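Local coordinates for protein 2,5-dihydroxypyridine 5,6-dioxygenase (Pseudomonas putida KT2440, PDB 7CUP) that catalyses the iron-dependent, oxygen-consuming ring cleavage of 2,5-dihydroxypyridine to N-formylmaleamate in the bacterial breakdown of nicotinate, at residues V3-L8 and D36-N41; R140-A145 and W268-R273; V175-Y180 and S192-T197. All coordinates share one frame; numbering follows the deposited sequence.

Contact 1: V3-L8 and D36-N41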
ATOM      1  N   VAL A   3      -7.010  12.183  15.341  1.00 22.24           N
ATOM      2  CA  VAL A   3      -7.242  10.971  16.190  1.00 22.36           C
ATOM      3  C   VAL A   3      -6.243   9.882  15.802  1.00 20.21           C
ATOM      4  O   VAL A   3      -6.288   9.422  14.644  1.00 20.25           O
ATOM      5  CB  VAL A   3      -8.698  10.462  16.087  1.00 22.13           C
ATOM      6  CG1 VAL A   3      -8.919   9.179  16.861  1.00 23.14           C
ATOM      7  CG2 VAL A   3      -9.704  11.496  16.548  1.00 23.56           C
ATOM      8  N   SER A   4      -5.417   9.438  16.755  1.00 19.72           N
ATOM      9  CA  SER A   4      -4.478   8.299  16.603  1.00 20.10           C
ATOM     10  C   SER A   4      -5.242   6.981  16.460  1.00 21.93           C
ATOM     11  O   SER A   4      -6.411   6.937  16.862  1.00 21.06           O
ATOM     12  CB  SER A   4      -3.510   8.215  17.771  1.00 20.58           C
ATOM     13  OG  SER A   4      -4.157   7.655  18.904  1.00 21.47           O
ATOM     14  N   ASN A   5      -4.586   5.921  15.965  1.00 24.93           N
ATOM     15  CA  ASN A   5      -5.170   4.545  15.832  1.00 26.36           C
ATOM     16  C   ASN A   5      -5.533   3.975  17.214  1.00 26.27           C
ATOM     17  O   ASN A   5      -6.627   3.414  17.338  1.00 25.99           O
ATOM     18  CB  ASN A   5      -4.241   3.558  15.123  1.00 31.01           C
ATOM     19  CG  ASN A   5      -4.043   3.837  13.641  1.00 33.20           C
ATOM     20  OD1 ASN A   5      -4.550   4.805  13.085  1.00 36.86           O
ATOM     21  ND2 ASN A   5      -3.312   2.962  12.976  1.00 33.50           N
ATOM     22  N   ALA A   6      -4.678   4.159  18.216  1.00 24.72           N
ATOM     23  CA  ALA A   6      -4.938   3.779  19.624  1.00 24.62           C
ATOM     24  C   ALA A   6      -6.187   4.487  20.143  1.00 23.03           C
ATOM     25  O   ALA A   6      -7.051   3.791  20.704  1.00 22.80           O
ATOM     26  CB  ALA A   6      -3.747   4.083  20.517  1.00 23.94           C
ATOM     27  N   GLN A   7      -6.276   5.806  20.008  1.00 23.10           N
ATOM     28  CA  GLN A   7      -7.450   6.561  20.514  1.00 24.75           C
ATOM     29  C   GLN A   7      -8.714   6.109  19.772  1.00 22.50           C
ATOM     30  O   GLN A   7      -9.737   5.985  20.445  1.00 19.37           O
ATOM     31  CB  GLN A   7      -7.282   8.078  20.426  1.00 28.18           C
ATOM     32  CG  GLN A   7      -8.442   8.832  21.070  1.00 34.99           C
ATOM     33  CD  GLN A   7      -8.212  10.324  21.128  1.00 38.62           C
ATOM     34  OE1 GLN A   7      -7.105  10.790  21.404  1.00 49.55           O
ATOM     35  NE2 GLN A   7      -9.261  11.084  20.842  1.00 45.93           N
ATOM     36  N   LEU A   8      -8.652   5.874  18.455  1.00 20.69           N
ATOM     37  CA  LEU A   8      -9.824   5.392  17.670  1.00 21.62           C
ATOM     38  C   LEU A   8     -10.310   4.021  18.197  1.00 21.32           C
ATOM     39  O   LEU A   8     -11.530   3.837  18.341  1.00 19.37           O
ATOM     40  CB  LEU A   8      -9.463   5.339  16.187  1.00 21.54           C
ATOM     41  CG  LEU A   8     -10.633   5.133  15.228  1.00 21.67           C
ATOM     42  CD1 LEU A   8     -11.703   6.177  15.415  1.00 22.56           C
ATOM     43  CD2 LEU A   8     -10.138   5.157  13.805  1.00 22.59           C
ATOM     44  N   ASP A  36     -13.388   3.528   5.338  1.00 19.94           N
ATOM     45  CA  ASP A  36     -12.141   3.996   5.987  1.00 21.25           C
ATOM     46  C   ASP A  36     -11.470   2.820   6.673  1.00 20.09           C
ATOM     47  O   ASP A  36     -12.044   2.228   7.597  1.00 20.13           O
ATOM     48  CB  ASP A  36     -12.386   5.123   6.989  1.00 22.75           C
ATOM     49  CG  ASP A  36     -11.063   5.680   7.520  1.00 24.80           C
ATOM     50  OD1 ASP A  36     -10.013   4.982   7.392  1.00 26.51           O
ATOM     51  OD2 ASP A  36     -11.077   6.812   8.018  1.00 31.71           O
ATOM     52  N   PRO A  37     -10.275   2.391   6.205  1.00 20.25           N
ATOM     53  CA  PRO A  37      -9.605   1.227   6.775  1.00 19.87           C
ATOM     54  C   PRO A  37      -9.235   1.400   8.254  1.00 20.85           C
ATOM     55  O   PRO A  37      -9.263   0.414   8.988  1.00 21.76           O
ATOM     56  CB  PRO A  37      -8.343   1.038   5.907  1.00 21.20           C
ATOM     57  CG  PRO A  37      -8.170   2.345   5.204  1.00 19.99           C
ATOM     58  CD  PRO A  37      -9.575   2.877   5.006  1.00 21.34           C
ATOM     59  N   ARG A  38      -8.949   2.619   8.685  1.00 20.41           N
ATOM     60  CA  ARG A  38      -8.589   2.874  10.113  1.00 21.81           C
ATOM     61  C   ARG A  38      -9.795   2.565  11.008  1.00 21.23           C
ATOM     62  O   ARG A  38      -9.593   1.966  12.064  1.00 18.72           O
ATOM     63  CB  ARG A  38      -8.113   4.309  10.257  1.00 22.99           C
ATOM     64  CG  ARG A  38      -6.854   4.554   9.453  1.00 26.63           C
ATOM     65  CD  ARG A  38      -6.392   5.977   9.558  1.00 28.74           C
ATOM     66  NE  ARG A  38      -5.901   6.211  10.903  1.00 30.63           N
ATOM     67  CZ  ARG A  38      -6.370   7.155  11.706  1.00 31.17           C
ATOM     68  NH1 ARG A  38      -7.309   7.974  11.255  1.00 28.29           N
ATOM     69  NH2 ARG A  38      -5.879   7.291  12.935  1.00 28.63           N
ATOM     70  N   THR A  39     -11.006   2.933  10.568  1.00 22.15           N
ATOM     71  CA  THR A  39     -12.283   2.698  11.297  1.00 23.07           C
ATOM     72  C   THR A  39     -12.624   1.191  11.321  1.00 21.09           C
ATOM     73  O   THR A  39     -12.962   0.674  12.411  1.00 18.85           O
ATOM     74  CB  THR A  39     -13.392   3.620  10.755  1.00 23.64           C
ATOM     75  OG1 THR A  39     -12.987   4.984  10.909  1.00 25.97           O
ATOM     76  CG2 THR A  39     -14.669   3.501  11.540  1.00 25.99           C
ATOM     77  N   VAL A  40     -12.588   0.509  10.177  1.00 19.67           N
ATOM     78  CA  VAL A  40     -12.716  -0.974  10.100  1.00 21.54           C
ATOM     79  C   VAL A  40     -11.743  -1.629  11.095  1.00 21.77           C
ATOM     80  O   VAL A  40     -12.185  -2.500  11.885  1.00 20.14           O
ATOM     81  CB  VAL A  40     -12.445  -1.447   8.668  1.00 21.66           C
ATOM     82  CG1 VAL A  40     -12.353  -2.950   8.561  1.00 21.79           C
ATOM     83  CG2 VAL A  40     -13.471  -0.898   7.695  1.00 23.10           C
ATOM     84  N   ASN A  41     -10.466  -1.259  11.081  1.00 22.21           N
ATOM     85  CA  ASN A  41      -9.428  -1.904  11.950  1.00 24.04           C
ATOM     86  C   ASN A  41      -9.739  -1.648  13.429  1.00 19.99           C
ATOM     87  O   ASN A  41      -9.726  -2.617  14.192  1.00 18.71           O
ATOM     88  CB  ASN A  41      -7.998  -1.461  11.637  1.00 26.96           C
ATOM     89  CG  ASN A  41      -7.539  -1.946  10.270  1.00 37.41           C
ATOM     90  OD1 ASN A  41      -8.110  -2.904   9.704  1.00 32.79           O
ATOM     91  ND2 ASN A  41      -6.526  -1.271   9.727  1.00 33.35           N
TER
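R38 lays the edge of its guanidinium against the amide oxygen of N5, and its NE and NH2 both close on that one atom side-on. R38 NE to N5 OD1 is 2.9 Å and R38 NH2 to N5 OD1 is 2.8 Å; both bonds are bent, with N-H...O angles near 140°. The other hydrogen of NH2 goes to the carbonyl of V3, where R38 NH2 to V3 O is 2.8 Å and the bond is straighter at 161°. Both acceptors lie close to the guanidinium plane, which fixes the rotation of the group. The N5 and R38 side chains cross at about a right angle. Behind the polar grip, L8 CD2 rests on the backbone of the other helix, 3.7 Å from R38 O, and meets T39 OG1 at 4.1 Å. An alanine in place of R38 would probably leave V3 O and N5 OD1 without their donors and the N5 amide freer to turn. P126 touches V3, L8 and R38, while H33 of a second subunit packs on R38. Each helix start is capped: S4 OG takes Q7 N (3.0 Å), and D36 OD1 takes R38 N in an Asx turn. The contact thus joins the first turn of helix 5-18 to that of helix 37-49, the helix of the beta-alpha-beta crossover between parallel strands 26-31 and 53-58.

Contact 2: R140-A145 and W268-R273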
ATOM      1  N   ARG A 140     -30.562   9.605  27.500  1.00 29.55           N
ATOM      2  CA  ARG A 140     -31.559  10.056  28.504  1.00 36.57           C
ATOM      3  C   ARG A 140     -32.329  11.257  27.930  1.00 36.32           C
ATOM      4  O   ARG A 140     -33.588  11.209  27.902  1.00 34.09           O
ATOM      5  CB  ARG A 140     -30.881  10.357  29.849  1.00 40.03           C
ATOM      6  CG  ARG A 140     -31.863  10.717  30.959  1.00 43.15           C
ATOM      7  CD  ARG A 140     -31.228  11.261  32.222  1.00 46.81           C
ATOM      8  NE  ARG A 140     -30.360  12.426  32.020  1.00 52.86           N
ATOM      9  CZ  ARG A 140     -30.774  13.666  31.757  1.00 52.94           C
ATOM     10  NH1 ARG A 140     -32.058  13.951  31.627  1.00 57.03           N
ATOM     11  NH2 ARG A 140     -29.891  14.626  31.585  1.00 56.95           N
ATOM     12  N   ARG A 141     -31.617  12.285  27.462  1.00 36.59           N
ATOM     13  CA  ARG A 141     -32.232  13.554  26.996  1.00 34.76           C
ATOM     14  C   ARG A 141     -33.122  13.266  25.782  1.00 34.71           C
ATOM     15  O   ARG A 141     -34.242  13.808  25.702  1.00 34.31           O
ATOM     16  CB  ARG A 141     -31.155  14.607  26.717  1.00 34.09           C
ATOM     17  CG  ARG A 141     -30.411  15.061  27.966  1.00 35.24           C
ATOM     18  CD  ARG A 141     -29.464  16.246  27.779  1.00 33.67           C
ATOM     19  NE  ARG A 141     -28.456  15.935  26.766  1.00 36.92           N
ATOM     20  CZ  ARG A 141     -28.553  16.270  25.477  1.00 37.79           C
ATOM     21  NH1 ARG A 141     -29.581  16.970  25.037  1.00 34.63           N
ATOM     22  NH2 ARG A 141     -27.622  15.899  24.613  1.00 38.76           N
ATOM     23  N   VAL A 142     -32.666  12.415  24.869  1.00 30.70           N
ATOM     24  CA  VAL A 142     -33.401  12.112  23.603  1.00 31.27           C
ATOM     25  C   VAL A 142     -34.688  11.321  23.903  1.00 31.84           C
ATOM     26  O   VAL A 142     -35.711  11.559  23.200  1.00 29.87           O
ATOM     27  CB  VAL A 142     -32.493  11.365  22.609  1.00 32.89           C
ATOM     28  CG1 VAL A 142     -33.273  10.777  21.439  1.00 33.49           C
ATOM     29  CG2 VAL A 142     -31.359  12.267  22.138  1.00 30.86           C
ATOM     30  N   LEU A 143     -34.619  10.356  24.825  1.00 34.24           N
ATOM     31  CA  LEU A 143     -35.797   9.547  25.239  1.00 37.37           C
ATOM     32  C   LEU A 143     -36.818  10.446  25.962  1.00 39.18           C
ATOM     33  O   LEU A 143     -38.025  10.231  25.740  1.00 41.84           O
ATOM     34  CB  LEU A 143     -35.344   8.428  26.170  1.00 36.91           C
ATOM     35  CG  LEU A 143     -34.520   7.312  25.548  1.00 42.56           C
ATOM     36  CD1 LEU A 143     -34.561   6.106  26.471  1.00 41.13           C
ATOM     37  CD2 LEU A 143     -34.998   6.957  24.145  1.00 42.08           C
ATOM     38  N   ALA A 144     -36.360  11.393  26.796  1.00 35.50           N
ATOM     39  CA  ALA A 144     -37.227  12.413  27.440  1.00 37.51           C
ATOM     40  C   ALA A 144     -37.974  13.214  26.358  1.00 39.56           C
ATOM     41  O   ALA A 144     -39.210  13.430  26.479  1.00 38.61           O
ATOM     42  CB  ALA A 144     -36.415  13.300  28.344  1.00 35.33           C
ATOM     43  N   ALA A 145     -37.295  13.612  25.285  1.00 36.21           N
ATOM     44  CA  ALA A 145     -37.945  14.325  24.157  1.00 36.99           C
ATOM     45  C   ALA A 145     -38.937  13.384  23.488  1.00 37.24           C
ATOM     46  O   ALA A 145     -40.029  13.845  23.095  1.00 40.83           O
ATOM     47  CB  ALA A 145     -36.934  14.830  23.156  1.00 35.78           C
ATOM     48  N   TRP A 268     -36.406  17.617  15.712  1.00 25.45           N
ATOM     49  CA  TRP A 268     -35.507  18.666  16.239  1.00 27.08           C
ATOM     50  C   TRP A 268     -34.248  18.039  16.836  1.00 25.46           C
ATOM     51  O   TRP A 268     -34.255  16.838  17.126  1.00 24.79           O
ATOM     52  CB  TRP A 268     -36.268  19.598  17.195  1.00 27.63           C
ATOM     53  CG  TRP A 268     -36.687  19.036  18.515  1.00 28.99           C
ATOM     54  CD1 TRP A 268     -36.034  19.187  19.698  1.00 29.58           C
ATOM     55  CD2 TRP A 268     -37.871  18.271  18.812  1.00 29.14           C
ATOM     56  NE1 TRP A 268     -36.704  18.539  20.699  1.00 30.65           N
ATOM     57  CE2 TRP A 268     -37.845  17.991  20.193  1.00 28.51           C
ATOM     58  CE3 TRP A 268     -38.947  17.811  18.055  1.00 31.30           C
ATOM     59  CZ2 TRP A 268     -38.857  17.283  20.840  1.00 29.88           C
ATOM     60  CZ3 TRP A 268     -39.932  17.076  18.682  1.00 32.02           C
ATOM     61  CH2 TRP A 268     -39.888  16.826  20.056  1.00 30.62           C
ATOM     62  N   GLY A 269     -33.207  18.856  16.949  1.00 26.77           N
ATOM     63  CA  GLY A 269     -31.853  18.431  17.302  1.00 26.68           C
ATOM     64  C   GLY A 269     -31.619  18.600  18.765  1.00 26.67           C
ATOM     65  O   GLY A 269     -32.105  19.614  19.312  1.00 26.63           O
ATOM     66  N   LEU A 270     -30.897  17.661  19.370  1.00 25.75           N
ATOM     67  CA  LEU A 270     -30.623  17.633  20.828  1.00 26.62           C
ATOM     68  C   LEU A 270     -29.135  17.422  21.074  1.00 27.74           C
ATOM     69  O   LEU A 270     -28.781  17.023  22.202  1.00 28.49           O
ATOM     70  CB  LEU A 270     -31.477  16.530  21.460  1.00 28.09           C
ATOM     71  CG  LEU A 270     -32.970  16.868  21.592  1.00 30.18           C
ATOM     72  CD1 LEU A 270     -33.775  15.661  22.035  1.00 32.28           C
ATOM     73  CD2 LEU A 270     -33.199  18.031  22.546  1.00 29.76           C
ATOM     74  N   GLN A 271     -28.284  17.733  20.094  1.00 26.21           N
ATOM     75  CA  GLN A 271     -26.815  17.491  20.196  1.00 26.29           C
ATOM     76  C   GLN A 271     -26.041  18.810  20.324  1.00 26.57           C
ATOM     77  O   GLN A 271     -25.649  19.434  19.341  1.00 22.84           O
ATOM     78  CB  GLN A 271     -26.340  16.652  18.997  1.00 26.17           C
ATOM     79  CG  GLN A 271     -24.898  16.186  19.100  1.00 24.12           C
ATOM     80  CD  GLN A 271     -24.538  15.633  20.455  1.00 20.77           C
ATOM     81  OE1 GLN A 271     -24.075  16.348  21.339  1.00 19.71           O
ATOM     82  NE2 GLN A 271     -24.693  14.325  20.589  1.00 21.14           N
ATOM     83  N   PRO A 272     -25.729  19.256  21.555  1.00 26.43           N
ATOM     84  CA  PRO A 272     -25.000  20.506  21.735  1.00 28.01           C
ATOM     85  C   PRO A 272     -23.525  20.421  21.317  1.00 26.36           C
ATOM     86  O   PRO A 272     -22.914  21.456  21.107  1.00 25.59           O
ATOM     87  CB  PRO A 272     -25.150  20.761  23.237  1.00 28.82           C
ATOM     88  CG  PRO A 272     -25.219  19.379  23.831  1.00 28.62           C
ATOM     89  CD  PRO A 272     -26.025  18.580  22.828  1.00 27.91           C
ATOM     90  N   ARG A 273     -22.971  19.217  21.181  1.00 26.22           N
ATOM     91  CA  ARG A 273     -21.574  19.042  20.697  1.00 25.19           C
ATOM     92  C   ARG A 273     -21.524  19.121  19.162  1.00 23.78           C
ATOM     93  O   ARG A 273     -20.406  19.266  18.616  1.00 23.06           O
ATOM     94  CB  ARG A 273     -20.995  17.752  21.281  1.00 25.95           C
ATOM     95  CG  ARG A 273     -20.796  17.834  22.788  1.00 25.23           C
ATOM     96  CD  ARG A 273     -20.167  16.569  23.382  1.00 26.28           C
ATOM     97  NE  ARG A 273     -21.108  15.456  23.339  1.00 26.09           N
ATOM     98  CZ  ARG A 273     -20.791  14.165  23.280  1.00 26.40           C
ATOM     99  NH1 ARG A 273     -19.529  13.767  23.250  1.00 27.29           N
ATOM    100  NH2 ARG A 273     -21.756  13.263  23.240  1.00 28.28           N
TER
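The chain leaves strand 263-269 at L270 and passes along one side of helix 136-151, coming closest at V142 and L270, whose CA atoms are 6.8 Å apart. L270 drives its side chain at the helix: CD1 presses on A145 CB at 3.5 Å, tighter than usual for two carbons, and lies 3.9 Å from V142 CA. Its chi1 (-74°) sets CG anti to the carbonyl carbon, and chi2 (172°) then places CD1, which makes the contact; the V142 and L270 side chains cross obliquely, with V142 CG2 4.2 Å from L270 CD1. Two residues earlier, on the strand, W268 brings CZ2 of its indole to 3.9 Å from A145 CB, the same methyl that L270 touches. This is a helix packed on a face of an antiparallel sheet: L195 of the neighbouring strand touches A145, W268 and L270 on that same face, and strand 263-269 also carries H265, an iron ligand. The polar half of the contact belongs to R141. Its NH1 and NH2 straddle the carbonyl of L270 end-on, each 2.9 Å from L270 O, with the oxygen in the guanidinium plane. NH1 sits on a lone pair, whereas NH2 comes in nearly along the C=O axis. Past that oxygen, R141 NH2 meets P272 CD tip to tip at 3.6 Å. NH1 also donates to S347 O, and NH2 forms a salt bridge with D138, whose carboxylate takes R273 as well and so probably offsets the repulsion between R141 NH2 and R273 NH2, 6.6 Å apart.

Contact 3: V175-Y180 and S192-T197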
ATOM      1  N   VAL A 175     -38.963   8.260  15.922  1.00 38.55           N
ATOM      2  CA  VAL A 175     -37.654   7.558  15.824  1.00 33.81           C
ATOM      3  C   VAL A 175     -36.612   8.436  16.500  1.00 32.43           C
ATOM      4  O   VAL A 175     -36.644   9.658  16.295  1.00 30.01           O
ATOM      5  CB  VAL A 175     -37.304   7.223  14.368  1.00 35.04           C
ATOM      6  CG1 VAL A 175     -35.896   6.659  14.231  1.00 36.63           C
ATOM      7  CG2 VAL A 175     -38.313   6.251  13.787  1.00 35.04           C
ATOM      8  N   THR A 176     -35.764   7.822  17.320  1.00 30.71           N
ATOM      9  CA  THR A 176     -34.615   8.478  17.990  1.00 28.82           C
ATOM     10  C   THR A 176     -33.283   7.984  17.405  1.00 27.02           C
ATOM     11  O   THR A 176     -33.204   6.823  16.965  1.00 25.20           O
ATOM     12  CB  THR A 176     -34.662   8.230  19.498  1.00 29.58           C
ATOM     13  OG1 THR A 176     -34.428   6.842  19.742  1.00 29.14           O
ATOM     14  CG2 THR A 176     -35.991   8.656  20.080  1.00 30.98           C
ATOM     15  N   GLU A 177     -32.280   8.865  17.399  1.00 24.59           N
ATOM     16  CA  GLU A 177     -30.858   8.515  17.190  1.00 24.19           C
ATOM     17  C   GLU A 177     -30.086   9.154  18.337  1.00 23.49           C
ATOM     18  O   GLU A 177     -30.125  10.383  18.377  1.00 23.84           O
ATOM     19  CB  GLU A 177     -30.381   9.007  15.817  1.00 24.80           C
ATOM     20  CG  GLU A 177     -31.240   8.589  14.657  1.00 24.89           C
ATOM     21  CD  GLU A 177     -30.657   8.884  13.290  1.00 27.07           C
ATOM     22  OE1 GLU A 177     -29.464   9.185  13.224  1.00 27.01           O
ATOM     23  OE2 GLU A 177     -31.392   8.793  12.283  1.00 28.91           O
ATOM     24  N   TYR A 178     -29.470   8.372  19.248  1.00 21.47           N
ATOM     25  CA  TYR A 178     -28.656   8.847  20.409  1.00 22.56           C
ATOM     26  C   TYR A 178     -27.231   8.263  20.379  1.00 21.61           C
ATOM     27  O   TYR A 178     -26.458   8.490  21.343  1.00 24.10           O
ATOM     28  CB  TYR A 178     -29.322   8.534  21.766  1.00 23.46           C
ATOM     29  CG  TYR A 178     -29.812   7.111  21.976  1.00 25.57           C
ATOM     30  CD1 TYR A 178     -28.929   6.080  22.286  1.00 25.60           C
ATOM     31  CD2 TYR A 178     -31.163   6.788  21.927  1.00 27.72           C
ATOM     32  CE1 TYR A 178     -29.354   4.776  22.483  1.00 27.51           C
ATOM     33  CE2 TYR A 178     -31.606   5.484  22.131  1.00 28.47           C
ATOM     34  CZ  TYR A 178     -30.705   4.468  22.412  1.00 29.23           C
ATOM     35  OH  TYR A 178     -31.116   3.174  22.650  1.00 29.19           O
ATOM     36  N   GLY A 179     -26.852   7.555  19.309  1.00 22.88           N
ATOM     37  CA  GLY A 179     -25.431   7.310  18.991  1.00 21.07           C
ATOM     38  C   GLY A 179     -24.948   5.894  19.257  1.00 23.84           C
ATOM     39  O   GLY A 179     -23.751   5.630  19.034  1.00 21.64           O
ATOM     40  N   TYR A 180     -25.793   4.983  19.744  1.00 24.53           N
ATOM     41  CA  TYR A 180     -25.325   3.606  20.057  1.00 22.82           C
ATOM     42  C   TYR A 180     -26.488   2.632  19.909  1.00 24.32           C
ATOM     43  O   TYR A 180     -27.661   3.083  19.927  1.00 23.94           O
ATOM     44  CB  TYR A 180     -24.530   3.596  21.369  1.00 24.66           C
ATOM     45  CG  TYR A 180     -25.225   3.989  22.651  1.00 25.92           C
ATOM     46  CD1 TYR A 180     -25.191   5.290  23.132  1.00 25.57           C
ATOM     47  CD2 TYR A 180     -25.855   3.033  23.450  1.00 28.09           C
ATOM     48  CE1 TYR A 180     -25.802   5.637  24.329  1.00 25.63           C
ATOM     49  CE2 TYR A 180     -26.454   3.367  24.661  1.00 26.48           C
ATOM     50  CZ  TYR A 180     -26.428   4.674  25.109  1.00 27.33           C
ATOM     51  OH  TYR A 180     -27.017   4.982  26.306  1.00 28.56           O
ATOM     52  N   SER A 192     -24.872  11.200  16.550  1.00 22.89           N
ATOM     53  CA  SER A 192     -26.249  11.729  16.381  1.00 22.74           C
ATOM     54  C   SER A 192     -26.675  12.433  17.673  1.00 24.23           C
ATOM     55  O   SER A 192     -25.847  13.177  18.234  1.00 20.68           O
ATOM     56  CB  SER A 192     -27.206  10.647  15.914  1.00 23.38           C
ATOM     57  OG  SER A 192     -27.274   9.544  16.822  1.00 22.13           O
ATOM     58  N   GLY A 193     -27.926  12.248  18.114  1.00 23.77           N
ATOM     59  CA  GLY A 193     -28.496  13.055  19.208  1.00 23.67           C
ATOM     60  C   GLY A 193     -29.674  13.888  18.737  1.00 23.77           C
ATOM     61  O   GLY A 193     -29.629  15.100  18.927  1.00 25.52           O
ATOM     62  N   PHE A 194     -30.709  13.268  18.158  1.00 25.08           N
ATOM     63  CA  PHE A 194     -31.936  13.964  17.684  1.00 26.13           C
ATOM     64  C   PHE A 194     -33.076  12.960  17.497  1.00 27.54           C
ATOM     65  O   PHE A 194     -32.918  11.738  17.753  1.00 23.89           O
ATOM     66  CB  PHE A 194     -31.632  14.753  16.404  1.00 26.98           C
ATOM     67  CG  PHE A 194     -31.199  13.933  15.216  1.00 24.72           C
ATOM     68  CD1 PHE A 194     -29.888  13.468  15.106  1.00 26.78           C
ATOM     69  CD2 PHE A 194     -32.075  13.683  14.170  1.00 25.68           C
ATOM     70  CE1 PHE A 194     -29.491  12.725  13.998  1.00 24.69           C
ATOM     71  CE2 PHE A 194     -31.663  12.967  13.045  1.00 27.02           C
ATOM     72  CZ  PHE A 194     -30.376  12.475  12.972  1.00 24.55           C
ATOM     73  N   LEU A 195     -34.224  13.459  17.053  1.00 26.93           N
ATOM     74  CA  LEU A 195     -35.449  12.643  16.923  1.00 28.06           C
ATOM     75  C   LEU A 195     -36.370  13.290  15.885  1.00 27.35           C
ATOM     76  O   LEU A 195     -36.210  14.489  15.585  1.00 27.39           O
ATOM     77  CB  LEU A 195     -36.098  12.469  18.307  1.00 27.75           C
ATOM     78  CG  LEU A 195     -37.072  13.562  18.782  1.00 28.22           C
ATOM     79  CD1 LEU A 195     -37.941  13.058  19.934  1.00 26.39           C
ATOM     80  CD2 LEU A 195     -36.303  14.803  19.205  1.00 26.38           C
ATOM     81  N   PHE A 196     -37.279  12.489  15.333  1.00 26.13           N
ATOM     82  CA  PHE A 196     -38.192  12.895  14.251  1.00 30.39           C
ATOM     83  C   PHE A 196     -39.379  11.923  14.171  1.00 32.31           C
ATOM     84  O   PHE A 196     -39.299  10.814  14.739  1.00 32.18           O
ATOM     85  CB  PHE A 196     -37.421  12.933  12.930  1.00 32.10           C
ATOM     86  CG  PHE A 196     -36.612  11.690  12.650  1.00 29.64           C
ATOM     87  CD1 PHE A 196     -37.170  10.617  11.967  1.00 32.56           C
ATOM     88  CD2 PHE A 196     -35.295  11.598  13.064  1.00 29.02           C
ATOM     89  CE1 PHE A 196     -36.425   9.480  11.702  1.00 33.38           C
ATOM     90  CE2 PHE A 196     -34.551  10.456  12.807  1.00 32.24           C
ATOM     91  CZ  PHE A 196     -35.117   9.392  12.140  1.00 33.86           C
ATOM     92  N   THR A 197     -40.456  12.379  13.529  1.00 34.73           N
ATOM     93  CA  THR A 197     -41.595  11.568  13.031  1.00 35.62           C
ATOM     94  C   THR A 197     -41.808  11.861  11.556  1.00 36.34           C
ATOM     95  O   THR A 197     -40.930  12.488  10.936  1.00 33.07           O
ATOM     96  CB  THR A 197     -42.961  11.896  13.662  1.00 37.55           C
ATOM     97  OG1 THR A 197     -42.861  12.739  14.808  1.00 43.08           O
ATOM     98  CG2 THR A 197     -43.712  10.628  13.984  1.00 32.49           C
TER
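Antiparallel strand pairing at the border of a five-stranded sheet joins V175-E177 to F194-F196, and it starts with a G1 beta bulge at G193. The strand axes pass 4.9 Å apart at 161°. V175 and F196 form one hydrogen-bonded pair, with V175 N to F196 O at 2.8 Å, and E177 and F194 form another; T176 and L195 make the non-hydrogen-bonded pair between them. At the bulge, E177 O receives two amides. F194 N reaches it at 3.0 Å nearly in line with the carbonyl, whereas G193 N, 2.9 Å from E177 O, stands above the carbonyl plane. The backbone angles of G193 would jam a CB against the preceding carbonyl oxygen. T176 and L195 turn to the face covered by helix 136-151, and R186 holds T176 OG1. V175, E177, F194 and F196 occupy the other face, beside the iron site. F196 has its CG between the backbone N and the carbonyl carbon (chi1 50°), the crowded position, and its ring runs alongside V175, with CZ 3.5 Å from V175 CG1. That ring also meets the ring of the iron ligand H265. The E177 side chain extends beyond CG, and its two carboxylate oxygens touch different phenylalanines: OE1 is 3.4 Å from F194 CZ, while OE2 meets the edge of the F196 ring, 3.6 Å from CE2. Back at the bulge, S192 gives its hydroxyl's main polar contact to H189 O, and the same OG packs 3.3 Å from E177 CB.

From the N terminus, contact 1 comes first: it closes a loop of 27 residues holding the rest of helix 5-18 and strand 26-31, bringing the start of helix 5-18 to the start of helix 37-49. It is finished before the others begin, and its centre lies 27 Å from that of contact 2 and 24 Å from that of contact 3. Helix 136-151 then opens contact 2, which closes only at residues 268-273. Contact 3 is nested inside that long loop. The two meet on one antiparallel sheet, where strands 194-197 and 263-269 are neighbours: the L270 amide bonds to G193 O, Q271 NE2 to S192 O, and V142 packs on T176.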